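Local structure of CRISPR-associated endonuclease Cas12b (Alicyclobacillus acidoterrestris, 5U31) at residues 293-298 with 856-861; 587-592 with 608-613; 34-39 with 191-196. The protein uses a guide RNA to recognise DNA next to a protospacer adjacent motif and, in its natural form, cuts that DNA with a metal-dependent RuvC nuclease domain. The protein carries 3 engineered substitutions. All coordinates share one frame; numbering follows the deposited sequence.

Contact 1. Residues 293-298 with 856-861. With nucleotides of chain B; nucleotides of chain C.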
# COMPACT_ATOMS: atom_id res chain seq x y z
N THR A 293 13.07 18.51 12.55
CA THR A 293 12.56 17.18 12.23
C THR A 293 13.71 16.26 11.81
O THR A 293 14.83 16.71 11.54
CB THR A 293 11.51 17.25 11.11
OG1 THR A 293 12.14 17.61 9.88
CG2 THR A 293 10.44 18.27 11.45
N GLY A 294 13.41 14.96 11.78
CA GLY A 294 14.42 13.99 11.38
C GLY A 294 14.83 14.12 9.92
O GLY A 294 15.97 13.78 9.57
N ARG A 295 13.93 14.60 9.07
CA ARG A 295 14.26 14.77 7.66
C ARG A 295 15.37 15.80 7.47
O ARG A 295 16.28 15.59 6.66
CB ARG A 295 13.00 15.18 6.89
CG ARG A 295 13.24 15.89 5.58
CD ARG A 295 11.95 15.96 4.77
NE ARG A 295 11.58 14.64 4.26
CZ ARG A 295 10.72 14.44 3.27
NH1 ARG A 295 10.14 15.48 2.69
NH2 ARG A 295 10.45 13.21 2.87
N ALA A 296 15.31 16.91 8.20
CA ALA A 296 16.35 17.93 8.08
C ALA A 296 17.67 17.46 8.66
O ALA A 296 18.74 17.88 8.20
CB ALA A 296 15.89 19.22 8.75
N LEU A 297 17.63 16.57 9.66
CA LEU A 297 18.82 16.02 10.27
C LEU A 297 19.33 14.77 9.56
O LEU A 297 20.11 14.01 10.15
CB LEU A 297 18.57 15.70 11.75
CG LEU A 297 18.43 16.89 12.70
CD1 LEU A 297 18.01 16.40 14.08
CD2 LEU A 297 19.75 17.64 12.78
N ARG A 298 18.90 14.53 8.33
CA ARG A 298 19.32 13.33 7.62
C ARG A 298 20.83 13.36 7.40
O ARG A 298 21.38 14.34 6.89
CB ARG A 298 18.59 13.18 6.29
CG ARG A 298 18.69 11.78 5.70
CD ARG A 298 18.01 11.66 4.35
NE ARG A 298 16.58 11.93 4.42
CZ ARG A 298 16.00 13.01 3.90
NH1 ARG A 298 14.69 13.18 4.02
NH2 ARG A 298 16.72 13.91 3.25
N PHE A 856 6.56 4.18 3.76
CA PHE A 856 6.86 5.58 3.48
C PHE A 856 6.98 6.32 4.80
O PHE A 856 6.16 6.14 5.71
CB PHE A 856 5.78 6.21 2.62
CG PHE A 856 5.00 5.24 1.79
CD1 PHE A 856 5.61 4.53 0.77
CD2 PHE A 856 3.65 5.05 2.01
CE1 PHE A 856 4.89 3.64 0.00
CE2 PHE A 856 2.92 4.16 1.25
CZ PHE A 856 3.54 3.46 0.24
N ASN A 857 8.01 7.15 4.92
CA ASN A 857 8.31 7.83 6.16
C ASN A 857 8.97 9.15 5.83
O ASN A 857 9.74 9.24 4.87
CB ASN A 857 9.21 6.97 7.06
CG ASN A 857 9.29 7.49 8.48
OD1 ASN A 857 8.49 8.32 8.89
ND2 ASN A 857 10.27 7.00 9.24
N ASN A 858 8.66 10.18 6.62
CA ASN A 858 9.22 11.50 6.37
C ASN A 858 10.74 11.53 6.58
O ASN A 858 11.41 12.39 6.00
CB ASN A 858 8.54 12.54 7.26
CG ASN A 858 8.88 13.96 6.85
OD1 ASN A 858 9.71 14.62 7.48
ND2 ASN A 858 8.24 14.44 5.79
N ASP A 859 11.29 10.61 7.37
CA ASP A 859 12.74 10.53 7.49
C ASP A 859 13.40 10.11 6.18
O ASP A 859 14.56 10.46 5.94
CB ASP A 859 13.13 9.56 8.61
CG ASP A 859 12.68 10.03 9.99
OD1 ASP A 859 12.52 11.25 10.19
OD2 ASP A 859 12.48 9.17 10.87
N ARG A 860 12.68 9.37 5.34
CA ARG A 860 13.26 8.98 4.05
C ARG A 860 13.24 10.16 3.09
O ARG A 860 12.32 10.98 3.13
CB ARG A 860 12.48 7.80 3.46
CG ARG A 860 12.54 6.54 4.30
CD ARG A 860 11.81 5.37 3.65
NE ARG A 860 12.27 4.10 4.21
CZ ARG A 860 11.79 3.56 5.33
NH1 ARG A 860 10.83 4.17 6.00
NH2 ARG A 860 12.29 2.41 5.77
N PRO A 861 14.25 10.29 2.22
CA PRO A 861 14.18 11.33 1.21
C PRO A 861 13.00 11.10 0.29
O PRO A 861 12.54 9.96 0.12
CB PRO A 861 15.52 11.18 0.46
CG PRO A 861 15.92 9.78 0.70
CD PRO A 861 15.49 9.52 2.12
P A B 102 4.77 10.23 7.04
OP1 A B 102 6.19 10.17 7.47
OP2 A B 102 3.86 11.24 7.62
O5' A B 102 4.72 10.43 5.46
C5' A B 102 5.79 9.97 4.65
C4' A B 102 5.37 9.69 3.23
O4' A B 102 3.97 9.34 3.14
C3' A B 102 5.51 10.83 2.25
O3' A B 102 6.87 11.08 1.90
C2' A B 102 4.64 10.36 1.10
O2' A B 102 5.30 9.34 0.36
C1' A B 102 3.48 9.71 1.86
N9 A B 102 2.35 10.64 2.02
C8 A B 102 1.93 11.29 3.15
N7 A B 102 0.90 12.07 2.96
C5 A B 102 0.63 11.95 1.60
C6 A B 102 -0.34 12.53 0.77
N6 A B 102 -1.25 13.38 1.23
N1 A B 102 -0.34 12.20 -0.54
C2 A B 102 0.58 11.33 -0.97
N3 A B 102 1.55 10.72 -0.29
C4 A B 102 1.52 11.07 1.01
P DT C 4 14.70 16.33 1.53
OP1 DT C 4 14.20 15.28 2.43
OP2 DT C 4 13.95 16.65 0.29
O5' DT C 4 14.92 17.68 2.35
C5' DT C 4 15.74 17.68 3.51
C4' DT C 4 15.89 19.08 4.08
O4' DT C 4 16.63 19.90 3.14
C3' DT C 4 14.59 19.82 4.31
O3' DT C 4 14.05 19.48 5.59
C2' DT C 4 15.04 21.28 4.26
C1' DT C 4 16.15 21.23 3.20
N1 DT C 4 15.70 21.65 1.84
C2 DT C 4 15.59 22.99 1.55
O2 DT C 4 15.86 23.87 2.35
N3 DT C 4 15.16 23.27 0.28
C4 DT C 4 14.83 22.36 -0.71
O4 DT C 4 14.45 22.72 -1.82
C5 DT C 4 14.96 20.97 -0.34
C7 DT C 4 14.62 19.90 -1.33
C6 DT C 4 15.38 20.69 0.90
P DT C 5 12.48 19.66 5.89
OP1 DT C 5 12.20 19.03 7.19
OP2 DT C 5 11.74 19.21 4.69
O5' DT C 5 12.30 21.23 6.06
C5' DT C 5 12.86 21.89 7.19
C4' DT C 5 12.53 23.37 7.14
O4' DT C 5 13.26 23.98 6.06
C3' DT C 5 11.08 23.68 6.84
O3' DT C 5 10.32 23.64 8.02
C2' DT C 5 11.18 25.09 6.27
C1' DT C 5 12.49 25.04 5.50
N1 DT C 5 12.31 24.78 4.04
C2 DT C 5 12.20 25.85 3.19
O2 DT C 5 12.22 27.01 3.56
N3 DT C 5 12.04 25.52 1.87
C4 DT C 5 11.99 24.24 1.33
O4 DT C 5 11.85 24.04 0.13
C5 DT C 5 12.13 23.17 2.29
C7 DT C 5 12.09 21.74 1.82
C6 DT C 5 12.28 23.49 3.58
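Arg-295 and Arg-298 reach from a loop of the REC1 domain to the backbone carbonyls of Asn-858, Asp-859 and Arg-860, an inter-lobe contact with the RuvC-II part of the RNase H-like nuclease domain, made where guide RNA and DNA both pass. Each side is a type I beta turn, Arg-295 to Arg-298 facing Asn-857 to Arg-860, and Pro-861 is the N-cap of helix 862-871. Here two arginines bind a turn through its carbonyl oxygens while the same guanidinium groups also meet nucleic acid. Arg-295 NE donates to Asn-858 O at 2.8 Å, the oxygen lying 29° out of the guanidinium plane, and its NH2 bonds Arg-860 O at 2.9 Å. Its chain is bent at chi3 (-71°). The amide of Asn-858 stacks on this guanidinium, ND2 lying 3.5 Å above the centre of one face, while OP1 of DT4 of chain C lies over the opposite face; NH2 also forms a salt bridge with an RNA phosphate. Arg-298 is gripped differently. Asp-859 O lies nearly in the Arg-298 guanidinium plane, and the bond from NE is 163° at the hydrogen; Pro-861 CA packs against one face toward the rim, with Arg-295 O over the centre of the other. NH1, which also bonds Asp-859 O weakly, and NH2 both donate to OP1 of DT4 of chain C. Thr-293 OG1 adds a weak bond to DT5 of chain C. On the nuclease side the turn presents its own donor to RNA: Asn-858 N lies 2.6 Å from OP1 of A102 of chain B and is hydrogen-bonded to it.

Contact 2. Residues 587-592 with 608-613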
# COMPACT_ATOMS: atom_id res chain seq x y z
N ARG A 587 15.61 -36.34 1.16
CA ARG A 587 16.64 -37.03 1.92
C ARG A 587 18.00 -36.77 1.31
O ARG A 587 18.14 -36.68 0.08
CB ARG A 587 16.37 -38.54 1.95
CG ARG A 587 15.00 -38.95 2.45
CD ARG A 587 14.88 -40.47 2.48
NE ARG A 587 13.50 -40.91 2.66
CZ ARG A 587 13.12 -42.19 2.65
NH1 ARG A 587 14.02 -43.15 2.46
NH2 ARG A 587 11.84 -42.50 2.82
N LYS A 588 19.02 -36.66 2.16
CA LYS A 588 20.37 -36.44 1.65
C LYS A 588 20.87 -37.62 0.81
O LYS A 588 21.90 -37.49 0.14
CB LYS A 588 21.33 -36.16 2.80
CG LYS A 588 22.56 -35.34 2.38
CD LYS A 588 23.37 -34.86 3.58
CE LYS A 588 24.56 -34.01 3.12
NZ LYS A 588 25.42 -33.54 4.25
N ASP A 589 20.16 -38.75 0.83
CA ASP A 589 20.44 -39.88 -0.06
C ASP A 589 19.92 -39.52 -1.46
O ASP A 589 18.84 -39.92 -1.89
CB ASP A 589 19.79 -41.15 0.47
CG ASP A 589 19.59 -41.11 1.98
OD1 ASP A 589 20.29 -40.33 2.66
OD2 ASP A 589 18.73 -41.86 2.49
N GLU A 590 20.73 -38.73 -2.16
CA GLU A 590 20.38 -38.25 -3.49
C GLU A 590 21.52 -38.62 -4.45
O GLU A 590 22.32 -39.52 -4.19
CB GLU A 590 20.12 -36.74 -3.44
CG GLU A 590 21.24 -35.95 -2.80
CD GLU A 590 20.88 -34.50 -2.59
OE1 GLU A 590 21.64 -33.78 -1.91
OE2 GLU A 590 19.82 -34.08 -3.11
N LEU A 591 21.60 -37.91 -5.57
CA LEU A 591 22.56 -38.26 -6.62
C LEU A 591 22.81 -37.03 -7.49
O LEU A 591 22.48 -35.90 -7.11
CB LEU A 591 22.05 -39.46 -7.43
CG LEU A 591 20.54 -39.60 -7.65
CD1 LEU A 591 20.22 -39.87 -9.11
CD2 LEU A 591 19.96 -40.70 -6.76
N LYS A 592 23.40 -37.25 -8.68
CA LYS A 592 23.80 -36.24 -9.64
C LYS A 592 22.69 -35.97 -10.65
O LYS A 592 21.78 -36.78 -10.83
CB LYS A 592 25.07 -36.70 -10.37
CG LYS A 592 26.30 -36.76 -9.47
CD LYS A 592 27.60 -36.95 -10.27
CE LYS A 592 27.72 -38.36 -10.85
NZ LYS A 592 28.91 -38.49 -11.75
N ASN A 608 16.28 -32.23 11.46
CA ASN A 608 16.49 -33.46 10.70
C ASN A 608 17.86 -33.42 10.02
O ASN A 608 18.13 -32.53 9.21
CB ASN A 608 15.39 -33.63 9.65
CG ASN A 608 14.12 -32.91 10.02
OD1 ASN A 608 14.15 -31.77 10.47
ND2 ASN A 608 12.98 -33.59 9.85
N ASP A 609 18.71 -34.37 10.36
CA ASP A 609 19.99 -34.52 9.68
C ASP A 609 19.89 -35.34 8.41
O ASP A 609 20.81 -35.31 7.59
CB ASP A 609 21.02 -35.15 10.62
CG ASP A 609 21.33 -34.28 11.82
OD1 ASP A 609 21.30 -33.04 11.68
OD2 ASP A 609 21.59 -34.84 12.90
N ASN A 610 18.79 -36.08 8.24
CA ASN A 610 18.62 -36.89 7.04
C ASN A 610 18.05 -36.08 5.88
O ASN A 610 18.19 -36.50 4.72
CB ASN A 610 17.71 -38.09 7.35
CG ASN A 610 17.76 -39.17 6.28
OD1 ASN A 610 18.71 -39.24 5.49
ND2 ASN A 610 16.74 -40.01 6.25
N LEU A 611 17.44 -34.93 6.16
CA LEU A 611 16.74 -34.15 5.16
C LEU A 611 17.50 -32.87 4.84
O LEU A 611 18.12 -32.26 5.72
CB LEU A 611 15.33 -33.80 5.64
CG LEU A 611 14.37 -34.99 5.70
CD1 LEU A 611 13.02 -34.57 6.22
CD2 LEU A 611 14.24 -35.66 4.34
N VAL A 612 17.44 -32.47 3.57
CA VAL A 612 18.03 -31.22 3.09
C VAL A 612 17.00 -30.51 2.22
O VAL A 612 15.94 -31.05 1.90
CB VAL A 612 19.34 -31.46 2.31
CG1 VAL A 612 20.39 -32.05 3.21
CG2 VAL A 612 19.10 -32.37 1.12
N ALA A 613 17.32 -29.27 1.85
CA ALA A 613 16.49 -28.46 0.97
C ALA A 613 17.23 -28.31 -0.35
O ALA A 613 18.14 -27.48 -0.47
CB ALA A 613 16.17 -27.11 1.60
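Lys-588 N donates to Asn-610 O at 2.7 Å, the one hydrogen bond between 587-592 and 608-613. The same oxygen also receives a CA-H...O contact from Arg-587 CA at 3.2 Å, so one carbonyl holds two successive residues of the opposite segment. Beside it, Arg-587 and Leu-611 form an antiparallel non-hydrogen-bonded pair whose side chains diverge. Even so, Leu-611 CD2 comes back to within 3.5 Å of Arg-587 N, and it touches Arg-587 CG at 3.9 Å; the extended remainder of the arginine leads away.

Val-612 points toward the other segment and supplies further apolar contact. Its CG1 lies against CG and CD of Lys-588, the two side chains crossing at about a right angle, with Lys-588 CG 4.0 Å from Val-612 CG1. Lys-588 CG stands anti to the backbone N (chi1 -155°), the position from which it meets the valine. Val-612 CG2 and the carboxylate of Glu-590 reach toward each other, tip to tip. At the exposed margin Asp-589 OD1 and Asn-610 OD1 are 3.4 Å apart, two acceptors with no bond between them. Asp-589 is also the centre of an inverse gamma turn just beyond the strand's end.

The example illustrates how two neighbouring interior strands, 578-587 at its end and 611-621 at its start, pass into loop within RuvC-I. Val-612 bonds Ala-586 on one side through the backbone, and Ala-613 bonds Phe-603 of 602-604 on the other. Phe-602 of strand 602-604 touches Lys-588, Glu-590 and Val-612, while Leu-611 packs on Leu-543 and Leu-547 of helix 543-549.

Contact 3. Residues 34-39 with 191-196. With SO4 (sulfate ion), chain F.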
# COMPACT_ATOMS: atom_id res chain seq x y z
N VAL A 34 -31.73 3.91 3.27
CA VAL A 34 -30.59 3.77 4.16
C VAL A 34 -30.32 5.08 4.89
O VAL A 34 -30.04 5.09 6.09
CB VAL A 34 -29.35 3.28 3.38
CG1 VAL A 34 -28.12 3.37 4.26
CG2 VAL A 34 -29.55 1.86 2.91
N ARG A 35 -30.41 6.20 4.17
CA ARG A 35 -30.21 7.50 4.82
C ARG A 35 -31.25 7.74 5.90
O ARG A 35 -30.93 8.27 6.97
CB ARG A 35 -30.24 8.61 3.77
CG ARG A 35 -29.85 9.98 4.31
CD ARG A 35 -29.89 11.01 3.20
NE ARG A 35 -29.40 12.32 3.63
CZ ARG A 35 -28.19 12.79 3.37
NH1 ARG A 35 -27.32 12.06 2.68
NH2 ARG A 35 -27.83 14.00 3.81
N TYR A 36 -32.50 7.34 5.64
CA TYR A 36 -33.57 7.55 6.62
C TYR A 36 -33.27 6.80 7.92
O TYR A 36 -33.36 7.38 9.01
CB TYR A 36 -34.92 7.11 6.04
CG TYR A 36 -36.00 6.94 7.08
CD1 TYR A 36 -36.41 5.67 7.48
CD2 TYR A 36 -36.58 8.04 7.69
CE1 TYR A 36 -37.38 5.52 8.45
CE2 TYR A 36 -37.55 7.89 8.66
CZ TYR A 36 -37.95 6.63 9.04
OH TYR A 36 -38.91 6.48 10.00
N TYR A 37 -32.89 5.53 7.82
CA TYR A 37 -32.63 4.74 9.02
C TYR A 37 -31.33 5.15 9.68
O TYR A 37 -31.23 5.18 10.92
CB TYR A 37 -32.62 3.25 8.69
CG TYR A 37 -33.96 2.70 8.28
CD1 TYR A 37 -35.00 2.61 9.19
CD2 TYR A 37 -34.18 2.24 6.99
CE1 TYR A 37 -36.24 2.09 8.82
CE2 TYR A 37 -35.40 1.72 6.61
CZ TYR A 37 -36.43 1.65 7.53
OH TYR A 37 -37.64 1.14 7.14
N THR A 38 -30.31 5.47 8.88
CA THR A 38 -29.05 5.94 9.45
C THR A 38 -29.25 7.23 10.23
O THR A 38 -28.77 7.36 11.36
CB THR A 38 -28.02 6.11 8.34
OG1 THR A 38 -27.79 4.85 7.71
CG2 THR A 38 -26.72 6.61 8.91
N GLU A 39 -29.97 8.19 9.65
CA GLU A 39 -30.27 9.42 10.38
C GLU A 39 -31.03 9.13 11.67
O GLU A 39 -30.79 9.80 12.68
CB GLU A 39 -31.04 10.37 9.48
CG GLU A 39 -31.33 11.73 10.07
CD GLU A 39 -32.02 12.63 9.07
OE1 GLU A 39 -31.59 12.66 7.90
OE2 GLU A 39 -33.01 13.29 9.45
N LEU A 191 -41.73 2.68 16.35
CA LEU A 191 -40.81 3.79 16.52
C LEU A 191 -40.58 4.50 15.19
O LEU A 191 -40.77 5.71 15.08
CB LEU A 191 -39.48 3.30 17.10
CG LEU A 191 -38.62 4.20 17.99
CD1 LEU A 191 -37.15 3.97 17.70
CD2 LEU A 191 -38.96 5.68 17.88
N MSE A 192 -40.18 3.74 14.18
CA MSE A 192 -39.84 4.27 12.87
C MSE A 192 -40.87 3.88 11.84
O MSE A 192 -41.82 3.15 12.13
CB MSE A 192 -38.47 3.78 12.44
CG MSE A 192 -37.37 4.05 13.44
SE MSE A 192 -35.84 2.90 13.08
CE MSE A 192 -34.66 3.54 14.48
N ARG A 193 -40.66 4.34 10.61
CA ARG A 193 -41.56 4.01 9.52
C ARG A 193 -40.95 2.91 8.66
O ARG A 193 -39.73 2.72 8.63
CB ARG A 193 -41.83 5.25 8.66
CG ARG A 193 -41.99 6.51 9.49
CD ARG A 193 -42.37 7.71 8.66
NE ARG A 193 -43.79 8.00 8.81
CZ ARG A 193 -44.27 8.81 9.74
NH1 ARG A 193 -43.45 9.41 10.59
NH2 ARG A 193 -45.58 9.02 9.82
N VAL A 194 -41.82 2.15 8.00
CA VAL A 194 -41.38 1.29 6.92
C VAL A 194 -41.22 2.17 5.69
O VAL A 194 -42.20 2.70 5.17
CB VAL A 194 -42.37 0.15 6.66
CG1 VAL A 194 -41.91 -0.68 5.49
CG2 VAL A 194 -42.49 -0.72 7.90
N TYR A 195 -39.97 2.35 5.24
CA TYR A 195 -39.68 3.31 4.19
C TYR A 195 -40.56 3.10 2.96
O TYR A 195 -41.11 4.06 2.41
CB TYR A 195 -38.20 3.23 3.79
CG TYR A 195 -37.91 4.13 2.60
CD1 TYR A 195 -37.95 3.63 1.31
CD2 TYR A 195 -37.63 5.47 2.78
CE1 TYR A 195 -37.71 4.44 0.23
CE2 TYR A 195 -37.38 6.29 1.70
CZ TYR A 195 -37.43 5.78 0.43
OH TYR A 195 -37.18 6.59 -0.66
N THR A 196 -40.68 1.85 2.49
CA THR A 196 -41.49 1.61 1.31
C THR A 196 -42.95 1.94 1.56
O THR A 196 -43.64 2.44 0.66
CB THR A 196 -41.35 0.17 0.83
OG1 THR A 196 -41.66 -0.74 1.90
CG2 THR A 196 -39.94 -0.10 0.33
S SO4 F . -40.21 10.16 11.30
O1 SO4 F . -38.90 10.80 11.32
O2 SO4 F . -41.07 10.83 12.27
O3 SO4 F . -40.78 10.26 9.96
O4 SO4 F . -40.10 8.75 11.67
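Tyr-37 and Tyr-36 lead the contact as two rings projecting from helix 17-45 of the REC1 helical domain onto the loop 191-196. Tyr-36 CD1 sits 3.7 Å above the centre of one face of the Tyr-37 ring, and the selenium of selenomethionine Met-192 lies at that ring's edge, 84° off its normal, a Met-aromatic contact with Met-192 SE 4.0 Å from Tyr-37 CD1. Phe-222 of helix 216-257 also meets Tyr-37, edge-to-face, while Trp-40 adjoins Tyr-36.

In this case two tyrosine hydroxyls hold an irregular loop by accepting its backbone N-H groups. Tyr-37 OH accepts from Tyr-195 N at 3.2 Å, with CB of Tyr-195 beside the hydroxyl. Tyr-36, its CG anti to the backbone N (chi1 165°), takes Arg-193 N at its hydroxyl, 2.8 Å away. That hydroxyl in turn donates to O4 of a sulfate, probably from the crystallisation liquor, which Trp-40 NE1 also binds. Arg-193 NH2 is salt-bridged to Glu-83, and its NH1 reaches sulfate O3 at 2.9 Å.

How the contacts relate
The three contacts show chemistry following place. Contact 3 is the buried one, internal to REC1, where aromatic rings and hydroxyls fasten a loop to a helix; contact 2, partly buried with exposed margins, lies within the first RuvC segment and relies on backbone pairing with aliphatic cover. Contact 1 alone joins the two lobes, and it does so with charged groups shared between protein carbonyls and phosphates. It shares REC1 with contact 3, yet their nearest atoms are about 31 Å apart; contacts 2 and 3 lie farthest from each other, with centres about 69 Å apart. Along the chain, contact 2 nests inside the loop that contact 1 closes, whereas contact 3 is complete before either begins.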